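Local coordinates for protein pyridoxamine 5-phosphate-dependent dehydrase (Escherichia coli, PDB 3B8X) that removes the C3'-hydroxyl group from GDP-4-keto-6-deoxy-D-mannose by a combined transamination and deoxygenation, a reaction in the biosynthesis of L-colitose for the O-antigen of lipopolysaccharide, at residues A20-L25 with E255-I260; F71-R76 with D204-I210. The protein carries 1 engineered substitution. One frame throughout, in Å; residues are numbered along the deposited sequence.

Contact 1: residues A20-L25 with E255-I260; sequences AIQSVL and EMSGAI
Both segments are regular alpha-helix and run roughly antiparallel: 20-25 belongs to helix 15-27, 255-260 begins the long helix 255-286, and the two segment axes approach to 8.6 Å, with 144° between their N-to-C directions. In this DegT/DnrJ/EryC1 family enzyme, with the aspartate aminotransferase fold, the helix pair also reaches the dimer interface. The backbones come near at Ala20 and Ala259, CA to CA 5.4 Å, and at Ile21 and Met256, CA to CA 5.7 Å. The first pair is two alanines: Ala20 CB lies 3.8 Å from Ala259 CB and 3.6 Å from Ala259 O. One turn on, Val24 (t) sets CG2 3.7 Å from Ala259 CB and CG1 3.9 Å from Met256 CG. Ile21 and Ile260, both m,t, meet CG1 to CG1 at 3.8 Å. Most facing side chains are apolar; Glu255 adds its aliphatic part, with CG 4.1 Å from Val24 CG1, while its carboxylate turns to backbone amides of Gly33, Tyr35 and Val36. Across the dimer, Met256 packs on Met256 of the second subunit, and Ile21 and Leu25 on its Leu25 and Ile21. Met256 (m,t,t) reaches helix 20-25, placing CE 4.1 Å from Ile21 CG2 and 3.7 Å from Leu25 CD2.

Contact 2: residues F71-R76 with D204-I210; sequences FTKKPR and DEEIYHI
Asp204 is the N-cap of helix 205-214, and segment 204-210 covers the cap and first turns. Across to the irregular loop 71-76, Thr72 CA lies 7.1 Å from Ile207 CA, and Phe71 CA 7.1 Å from Ile210 CA. With chi1 t, Asp204 OD1 accepts from Ile207 N at 2.9 Å and, weakly, from Glu206 N at 2.8 Å. Asp204 OD2 takes a hydrogen bond from Arg76 NH2 at 3.2 Å, part of a salt bridge, so one carboxylate both caps the helix and holds the loop. Glu206, extended with chi1 and chi2 t, reaches into the bend of that loop. Glu206 OE2 accepts from Lys73 N at 2.7 Å, nearly linear at 173°, and Glu206 OE1 forms a salt bridge to Arg76 NH1 at 3.3 Å. Glu206 OE1 also accepts from a water at 2.9 Å, which accepts from Lys74 N at 3.2 Å. The loop links helix 58-68 to strand 82-86 of the mixed central sheet, while helix 205-214 follows its strand 198-202, so the contact sets the loop that leads into one strand against the helix that leaves another. Inside the loop, Thr72 OG1 donates to Lys74 O at 2.8 Å, spanning Lys73. Ile207 (m,m) brings CD1 to 3.8 Å from Thr72 CG2. One turn further, Ile210 (m,t) points at the loop, with CD1 an unusually tight 3.2 Å from Thr72 CG2 and 3.6 Å from Phe71 O. Ile210 CG2 lies 4.1 Å from Phe71 CB, at the edge of the Phe71 ring, which stacks edge-to-face with Tyr349 of the second subunit.

Overall arrangement
The two contacts lie in different parts of the chain, their centres about 31 Å apart and their nearest atoms about 13 Å apart; they share no helix or strand, and both segments of contact 2 fall in sequence between those of contact 1. Contact 1 is wholly buried and joins two helices mainly through apolar side chains. Contact 2 is partly buried and sets a loop against a helix start: charges and a water gather on its more open side, with an apolar patch of Phe71, Ile207, Ile210 and the methyl of Thr72 on the buried one. Each touches the second subunit, contact 1 by aliphatic and methionine packing, contact 2 through one aromatic ring.

Contact 1: residues A20-L25 with E255-I260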
loop_
_atom_site.group_PDB
_atom_site.type_symbol
_atom_site.label_atom_id
_atom_site.label_comp_id
_atom_site.label_asym_id
_atom_site.label_seq_id
_atom_site.Cartn_x
_atom_site.Cartn_y
_atom_site.Cartn_z
ATOM N N ALA B 20 14.027 8.774 18.553
ATOM C CA ALA B 20 14.244 8.323 17.181
ATOM C C ALA B 20 13.493 9.247 16.225
ATOM O O ALA B 20 14.034 9.676 15.217
ATOM C CB ALA B 20 13.777 6.840 17.016
ATOM N N ILE B 21 12.216 9.505 16.506
ATOM C CA ILE B 21 11.420 10.382 15.655
ATOM C C ILE B 21 12.051 11.758 15.561
ATOM O O ILE B 21 12.155 12.346 14.488
ATOM C CB ILE B 21 9.992 10.505 16.171
ATOM C CG1 ILE B 21 9.325 9.116 16.074
ATOM C CG2 ILE B 21 9.245 11.614 15.442
ATOM C CD1 ILE B 21 7.957 8.994 16.766
ATOM N N GLN B 22 12.518 12.253 16.694
ATOM C CA GLN B 22 13.178 13.544 16.709
ATOM C C GLN B 22 14.370 13.546 15.767
ATOM O O GLN B 22 14.642 14.530 15.063
ATOM C CB GLN B 22 13.645 13.883 18.133
ATOM C CG GLN B 22 14.048 15.338 18.248
ATOM C CD GLN B 22 12.988 16.315 17.700
ATOM O OE1 GLN B 22 11.833 16.325 18.142
ATOM N NE2 GLN B 22 13.396 17.161 16.756
ATOM N N SER B 23 15.130 12.460 15.798
ATOM C CA SER B 23 16.277 12.331 14.931
ATOM C C SER B 23 15.887 12.367 13.461
ATOM O O SER B 23 16.610 12.953 12.657
ATOM C CB SER B 23 17.095 11.083 15.267
ATOM O OG SER B 23 16.640 10.518 16.485
ATOM N N VAL B 24 14.757 11.764 13.086
ATOM C CA VAL B 24 14.342 11.869 11.687
ATOM C C VAL B 24 13.920 13.324 11.389
ATOM O O VAL B 24 14.280 13.922 10.380
ATOM C CB VAL B 24 13.190 10.915 11.359
ATOM C CG1 VAL B 24 12.717 11.082 9.878
ATOM C CG2 VAL B 24 13.614 9.526 11.649
ATOM N N LEU B 25 13.156 13.898 12.301
ATOM C CA LEU B 25 12.710 15.266 12.140
ATOM C C LEU B 25 13.914 16.171 11.983
ATOM O O LEU B 25 13.974 16.963 11.075
ATOM C CB LEU B 25 11.921 15.666 13.393
ATOM C CG LEU B 25 10.568 14.979 13.500
ATOM C CD1 LEU B 25 9.978 15.210 14.848
ATOM C CD2 LEU B 25 9.612 15.515 12.412
ATOM N N GLU B 255 10.468 6.890 6.795
ATOM C CA GLU B 255 11.736 6.833 7.522
ATOM C C GLU B 255 11.542 6.779 9.064
ATOM O O GLU B 255 12.314 6.165 9.817
ATOM C CB GLU B 255 12.599 8.017 7.116
ATOM C CG GLU B 255 13.944 7.901 7.687
ATOM C CD GLU B 255 14.902 6.969 6.941
ATOM O OE1 GLU B 255 14.540 5.878 6.413
ATOM O OE2 GLU B 255 16.093 7.319 6.932
ATOM N N MET B 256 10.479 7.428 9.543
ATOM C CA MET B 256 10.182 7.432 10.954
ATOM C C MET B 256 9.886 6.023 11.435
ATOM O O MET B 256 10.272 5.656 12.553
ATOM C CB MET B 256 8.961 8.307 11.228
ATOM C CG MET B 256 9.318 9.768 11.397
ATOM S SD MET B 256 7.709 10.513 11.591
ATOM C CE MET B 256 8.027 12.263 11.578
ATOM N N SER B 257 9.162 5.260 10.619
ATOM C CA SER B 257 8.818 3.910 11.029
ATOM C C SER B 257 10.063 3.049 11.227
ATOM O O SER B 257 10.120 2.218 12.120
ATOM C CB SER B 257 7.857 3.252 10.073
ATOM O OG SER B 257 6.574 3.826 10.247
ATOM N N GLY B 258 11.042 3.225 10.358
ATOM C CA GLY B 258 12.285 2.467 10.444
ATOM C C GLY B 258 13.054 2.909 11.707
ATOM O O GLY B 258 13.578 2.085 12.430
ATOM N N ALA B 259 13.040 4.191 12.036
ATOM C CA ALA B 259 13.756 4.650 13.217
ATOM C C ALA B 259 13.148 4.086 14.474
ATOM O O ALA B 259 13.857 3.593 15.351
ATOM C CB ALA B 259 13.854 6.175 13.284
ATOM N N ILE B 260 11.828 4.171 14.548
ATOM C CA ILE B 260 11.108 3.690 15.693
ATOM C C ILE B 260 11.409 2.192 15.787
ATOM O O ILE B 260 11.595 1.640 16.900
ATOM C CB ILE B 260 9.582 3.865 15.504
ATOM C CG1 ILE B 260 9.186 5.348 15.509
ATOM C CG2 ILE B 260 8.821 3.081 16.550
ATOM C CD1 ILE B 260 7.847 5.706 14.828
#

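Contact 2: residues F71-R76 with D204-I210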
loop_
_atom_site.group_PDB
_atom_site.type_symbol
_atom_site.label_atom_id
_atom_site.label_comp_id
_atom_site.label_asym_id
_atom_site.label_seq_id
_atom_site.Cartn_x
_atom_site.Cartn_y
_atom_site.Cartn_z
ATOM N N PHE B 71 7.211 -13.144 -10.489
ATOM C CA PHE B 71 8.247 -12.333 -11.116
ATOM C C PHE B 71 9.612 -12.953 -11.111
ATOM O O PHE B 71 10.565 -12.366 -11.608
ATOM C CB PHE B 71 8.266 -10.888 -10.543
ATOM C CG PHE B 71 6.928 -10.195 -10.617
ATOM C CD1 PHE B 71 6.384 -9.573 -9.516
ATOM C CD2 PHE B 71 6.183 -10.210 -11.784
ATOM C CE1 PHE B 71 5.140 -8.973 -9.610
ATOM C CE2 PHE B 71 4.924 -9.648 -11.867
ATOM C CZ PHE B 71 4.398 -9.023 -10.780
ATOM N N THR B 72 9.724 -14.175 -10.613
ATOM C CA THR B 72 11.062 -14.737 -10.630
ATOM C C THR B 72 11.338 -15.135 -12.088
ATOM O O THR B 72 10.406 -15.365 -12.858
ATOM C CB THR B 72 11.100 -15.938 -9.728
ATOM O OG1 THR B 72 9.856 -16.636 -9.886
ATOM C CG2 THR B 72 11.254 -15.458 -8.259
ATOM N N LYS B 73 12.612 -15.163 -12.473
ATOM C CA LYS B 73 13.046 -15.521 -13.840
ATOM C C LYS B 73 12.373 -16.790 -14.398
ATOM O O LYS B 73 11.857 -16.788 -15.523
ATOM C CB LYS B 73 14.563 -15.575 -13.910
ATOM C CG LYS B 73 15.257 -14.256 -13.536
ATOM C CD LYS B 73 14.858 -13.165 -14.527
ATOM C CE LYS B 73 15.283 -11.773 -14.086
ATOM N NZ LYS B 73 15.063 -10.804 -15.205
ATOM N N LYS B 74 12.316 -17.845 -13.576
ATOM C CA LYS B 74 11.493 -19.025 -13.811
ATOM C C LYS B 74 10.325 -18.690 -12.846
ATOM O O LYS B 74 10.526 -18.735 -11.631
ATOM C CB LYS B 74 12.227 -20.276 -13.300
ATOM C CG LYS B 74 11.480 -21.572 -13.519
ATOM C CD LYS B 74 12.426 -22.762 -13.420
ATOM C CE LYS B 74 11.896 -23.975 -14.189
ATOM N NZ LYS B 74 11.614 -23.698 -15.634
ATOM N N PRO B 75 9.159 -18.277 -13.336
ATOM C CA PRO B 75 8.067 -17.888 -12.427
ATOM C C PRO B 75 7.669 -18.995 -11.489
ATOM O O PRO B 75 7.335 -20.088 -11.914
ATOM C CB PRO B 75 6.899 -17.639 -13.367
ATOM C CG PRO B 75 7.549 -17.249 -14.664
ATOM C CD PRO B 75 8.794 -18.088 -14.752
ATOM N N ARG B 76 7.657 -18.709 -10.202
ATOM C CA ARG B 76 7.300 -19.743 -9.249
ATOM C C ARG B 76 5.820 -20.028 -9.076
ATOM O O ARG B 76 5.477 -21.069 -8.523
ATOM C CB ARG B 76 8.003 -19.521 -7.936
ATOM C CG ARG B 76 9.443 -19.987 -7.957
ATOM C CD ARG B 76 10.379 -18.917 -7.468
ATOM N NE ARG B 76 11.326 -19.502 -6.523
ATOM C CZ ARG B 76 12.560 -19.059 -6.286
ATOM N NH1 ARG B 76 13.051 -17.981 -6.902
ATOM N NH2 ARG B 76 13.308 -19.703 -5.401
ATOM N N ASP B 204 16.478 -15.924 0.061
ATOM C CA ASP B 204 16.629 -15.876 -1.376
ATOM C C ASP B 204 17.003 -14.502 -1.930
ATOM O O ASP B 204 16.216 -13.555 -1.879
ATOM C CB ASP B 204 15.343 -16.391 -2.023
ATOM C CG ASP B 204 15.531 -16.736 -3.488
ATOM O OD1 ASP B 204 15.740 -15.807 -4.322
ATOM O OD2 ASP B 204 15.518 -17.946 -3.808
ATOM N N GLU B 205 18.197 -14.415 -2.501
ATOM C CA GLU B 205 18.677 -13.171 -3.087
ATOM C C GLU B 205 17.844 -12.672 -4.256
ATOM O O GLU B 205 17.724 -11.455 -4.405
ATOM C CB GLU B 205 20.149 -13.266 -3.480
ATOM C CG GLU B 205 20.694 -11.984 -4.115
ATOM C CD GLU B 205 22.207 -12.058 -4.356
ATOM O OE1 GLU B 205 22.665 -13.166 -4.702
ATOM O OE2 GLU B 205 22.898 -11.022 -4.205
ATOM N N GLU B 206 17.285 -13.573 -5.083
ATOM C CA GLU B 206 16.426 -13.145 -6.217
ATOM C C GLU B 206 15.112 -12.540 -5.725
ATOM O O GLU B 206 14.669 -11.478 -6.196
ATOM C CB GLU B 206 16.082 -14.254 -7.224
ATOM C CG GLU B 206 15.356 -13.701 -8.482
ATOM C CD GLU B 206 14.786 -14.795 -9.379
ATOM O OE1 GLU B 206 14.707 -15.932 -8.881
ATOM O OE2 GLU B 206 14.353 -14.520 -10.529
ATOM N N ILE B 207 14.489 -13.254 -4.794
ATOM C CA ILE B 207 13.258 -12.787 -4.184
ATOM C C ILE B 207 13.514 -11.428 -3.527
ATOM O O ILE B 207 12.713 -10.515 -3.667
ATOM C CB ILE B 207 12.772 -13.788 -3.143
ATOM C CG1 ILE B 207 12.305 -15.060 -3.838
ATOM C CG2 ILE B 207 11.604 -13.235 -2.382
ATOM C CD1 ILE B 207 10.953 -14.949 -4.499
ATOM N N TYR B 208 14.599 -11.326 -2.760
ATOM C CA TYR B 208 15.038 -10.082 -2.112
ATOM C C TYR B 208 15.097 -8.934 -3.128
ATOM O O TYR B 208 14.471 -7.892 -2.986
ATOM C CB TYR B 208 16.448 -10.296 -1.575
ATOM C CG TYR B 208 17.012 -9.063 -0.919
ATOM C CD1 TYR B 208 16.221 -8.297 -0.063
ATOM C CD2 TYR B 208 18.323 -8.643 -1.141
ATOM C CE1 TYR B 208 16.693 -7.145 0.569
ATOM C CE2 TYR B 208 18.807 -7.461 -0.529
ATOM C CZ TYR B 208 18.000 -6.742 0.344
ATOM O OH TYR B 208 18.456 -5.622 0.998
ATOM N N HIS B 209 15.824 -9.127 -4.213
ATOM C CA HIS B 209 15.860 -8.090 -5.226
ATOM C C HIS B 209 14.482 -7.829 -5.838
ATOM O O HIS B 209 14.122 -6.671 -6.061
ATOM C CB HIS B 209 16.922 -8.450 -6.291
ATOM C CG HIS B 209 18.319 -8.377 -5.753
ATOM N ND1 HIS B 209 19.430 -8.820 -6.450
ATOM C CD2 HIS B 209 18.775 -7.917 -4.564
ATOM C CE1 HIS B 209 20.509 -8.613 -5.714
ATOM N NE2 HIS B 209 20.138 -8.077 -4.562
ATOM N N ILE B 210 13.689 -8.878 -6.072
ATOM C CA ILE B 210 12.369 -8.654 -6.668
ATOM C C ILE B 210 11.559 -7.802 -5.711
ATOM O O ILE B 210 10.814 -6.905 -6.112
ATOM C CB ILE B 210 11.591 -9.960 -6.911
ATOM C CG1 ILE B 210 12.144 -10.726 -8.136
ATOM C CG2 ILE B 210 10.147 -9.636 -7.176
ATOM C CD1 ILE B 210 11.804 -12.267 -8.202
HETATM O O HOH W 1 14.089 -17.895 -10.962
#